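Putative uncharacterized protein TTHB187 (Thermus thermophilus HB8, PDB 3SK9) is the HD nuclease domain of the CRISPR-associated protein Cas3 and cuts single-stranded DNA with the help of transition-metal ions such as manganese, cobalt or nickel. Local coordinates at residues N148-E151 and K152-R156. Sequence-based numbering, arbitrary orientation.
Sequences NAEE and KSRAR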
ATOM      1  N   ASN A 148      17.809   4.579  -7.054  1.00 19.05           N
ATOM      2  CA  ASN A 148      19.149   4.437  -7.622  1.00 21.91           C
ATOM      3  C   ASN A 148      20.169   3.851  -6.643  1.00 19.49           C
ATOM      4  O   ASN A 148      19.889   3.664  -5.468  1.00 21.43           O
ATOM      5  CB  ASN A 148      19.644   5.798  -8.173  1.00 24.20           C
ATOM      6  CG  ASN A 148      19.762   6.887  -7.085  1.00 27.77           C
ATOM      7  OD1 ASN A 148      20.392   6.684  -6.048  1.00 22.99           O
ATOM      8  ND2 ASN A 148      19.161   8.054  -7.335  1.00 26.96           N
ATOM      9  N   ALA A 149      21.383   3.626  -7.120  1.00 23.81           N
ATOM     10  CA  ALA A 149      22.440   3.011  -6.297  1.00 27.26           C
ATOM     11  C   ALA A 149      22.789   3.774  -5.051  1.00 27.32           C
ATOM     12  O   ALA A 149      23.015   3.181  -4.015  1.00 27.75           O
ATOM     13  CB  ALA A 149      23.700   2.820  -7.130  1.00 28.73           C
ATOM     14  N   GLU A 150      22.893   5.093  -5.151  1.00 22.95           N
ATOM     15  CA  GLU A 150      23.224   5.896  -4.001  1.00 28.09           C
ATOM     16  C   GLU A 150      22.099   5.837  -2.950  1.00 25.86           C
ATOM     17  O   GLU A 150      22.380   5.667  -1.767  1.00 27.46           O
ATOM     18  CB  GLU A 150      23.514   7.329  -4.430  1.00 32.06           C
ATOM     19  CG  GLU A 150      23.785   8.314  -3.266  1.00 42.70           C
ATOM     20  CD  GLU A 150      25.050   8.020  -2.445  1.00 51.23           C
ATOM     21  OE1 GLU A 150      25.859   7.132  -2.808  1.00 44.87           O
ATOM     22  OE2 GLU A 150      25.222   8.703  -1.409  1.00 60.56           O
ATOM     23  N   GLU A 151      20.830   5.998  -3.345  1.00 21.36           N
ATOM     24  CA  GLU A 151      19.739   5.833  -2.380  1.00 20.18           C
ATOM     25  C   GLU A 151      19.789   4.465  -1.679  1.00 23.70           C
ATOM     26  O   GLU A 151      19.628   4.374  -0.475  1.00 23.39           O
ATOM     27  CB  GLU A 151      18.399   5.926  -3.104  1.00 23.53           C
ATOM     28  CG  GLU A 151      18.043   7.327  -3.559  1.00 26.13           C
ATOM     29  CD  GLU A 151      16.660   7.330  -4.279  1.00 33.65           C
ATOM     30  OE1 GLU A 151      16.478   6.536  -5.222  1.00 27.50           O
ATOM     31  OE2 GLU A 151      15.770   8.130  -3.911  1.00 33.67           O
ATOM     32  N   LYS A 152      19.981   3.398  -2.448  1.00 23.23           N
ATOM     33  CA  LYS A 152      19.984   2.066  -1.853  1.00 23.98           C
ATOM     34  C   LYS A 152      21.190   1.886  -0.926  1.00 22.89           C
ATOM     35  O   LYS A 152      21.047   1.288   0.147  1.00 28.48           O
ATOM     36  CB  LYS A 152      19.932   0.985  -2.925  1.00 28.94           C
ATOM     37  CG  LYS A 152      18.614   1.012  -3.692  1.00 30.56           C
ATOM     38  CD  LYS A 152      18.479  -0.175  -4.608  1.00 32.12           C
ATOM     39  CE  LYS A 152      19.375  -0.048  -5.823  1.00 43.05           C
ATOM     40  NZ  LYS A 152      19.184  -1.220  -6.714  1.00 45.80           N
ATOM     41  N   SER A 153      22.352   2.423  -1.307  1.00 26.12           N
ATOM     42  CA  SER A 153      23.530   2.371  -0.444  1.00 24.83           C
ATOM     43  C   SER A 153      23.248   3.064   0.881  1.00 24.98           C
ATOM     44  O   SER A 153      23.586   2.526   1.936  1.00 27.08           O
ATOM     45  CB  SER A 153      24.743   3.022  -1.153  1.00 24.05           C
ATOM     46  OG  SER A 153      25.865   3.070  -0.288  1.00 48.58           O
ATOM     47  N   ARG A 154      22.647   4.260   0.853  1.00 24.69           N
ATOM     48  CA  ARG A 154      22.293   4.962   2.094  1.00 27.69           C
ATOM     49  C   ARG A 154      21.308   4.195   2.942  1.00 29.25           C
ATOM     50  O   ARG A 154      21.482   4.125   4.151  1.00 28.92           O
ATOM     51  CB  ARG A 154      21.637   6.327   1.849  1.00 36.31           C
ATOM     52  CG  ARG A 154      22.559   7.422   1.447  1.00 41.65           C
ATOM     53  CD  ARG A 154      21.757   8.677   1.262  1.00 46.31           C
ATOM     54  NE  ARG A 154      22.553   9.758   0.717  1.00 45.33           N
ATOM     55  CZ  ARG A 154      22.246  11.040   0.851  1.00 53.60           C
ATOM     56  NH1 ARG A 154      21.159  11.403   1.517  1.00 52.71           N
ATOM     57  NH2 ARG A 154      23.029  11.964   0.323  1.00 56.13           N
ATOM     58  N   ALA A 155      20.243   3.666   2.332  1.00 23.76           N
ATOM     59  CA  ALA A 155      19.278   2.906   3.101  1.00 24.41           C
ATOM     60  C   ALA A 155      19.951   1.688   3.770  1.00 29.52           C
ATOM     61  O   ALA A 155      19.708   1.393   4.945  1.00 30.02           O
ATOM     62  CB  ALA A 155      18.136   2.450   2.203  1.00 22.16           C
ATOM     63  N   ARG A 156      20.761   0.962   3.011  1.00 30.09           N
ATOM     64  CA  ARG A 156      21.376  -0.270   3.518  1.00 30.63           C
ATOM     65  C   ARG A 156      22.322   0.045   4.693  1.00 33.86           C
ATOM     66  O   ARG A 156      22.481  -0.759   5.620  1.00 36.54           O
ATOM     67  CB  ARG A 156      22.096  -1.020   2.406  1.00 31.87           C
ATOM     68  CG  ARG A 156      21.195  -1.626   1.346  1.00 32.05           C
ATOM     69  CD  ARG A 156      22.000  -2.535   0.428  1.00 40.58           C
ATOM     70  NE  ARG A 156      21.526  -2.592  -0.955  1.00 52.94           N
ATOM     71  CZ  ARG A 156      20.512  -3.340  -1.379  1.00 54.32           C
ATOM     72  NH1 ARG A 156      19.815  -4.079  -0.528  1.00 63.29           N
ATOM     73  NH2 ARG A 156      20.188  -3.341  -2.659  1.00 51.80           N
TER
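N148, just before the surface helix 149-161, and K152 meet at the N-terminal end of that helix, a local contact in which the capped helix start is tied to the turn that follows. K152 N donates to N148 O at 3.0 Å, and the same i to i+4 pattern continues from S153 to A149, R154 to E150 and A155 to E151. N148 is the N-cap: its OD1 accepts a nearly straight bond from E151 N (2.8 Å, 176°), and in return N148 N donates to the anti lone pair of E151 OE1 at 3.0 Å. The other carboxylate oxygen, E151 OE2, is hydrogen-bonded to H142 NE2, so both oxygens of this side chain are engaged. K152 runs back over the N148 carbonyl, its CG 3.4 Å from N148 O. From the first turn, E150 reaches to R154 one turn on in a long salt bridge, OE2 to NE 3.6 Å, with OE2 at the guanidinium edge, near its plane, and the carboxylate plane turned 81° from it. A bend at chi2 (65°) turns the E150 carboxylate toward R154, whose NH1 hydrogen-bonds to W107 O. A155 and E151 face helix 110-124, touching F113 and V112. The reciprocal N148-E151 bonds make this a capping box, overlapped by an i to i+4 Glu-Arg salt bridge.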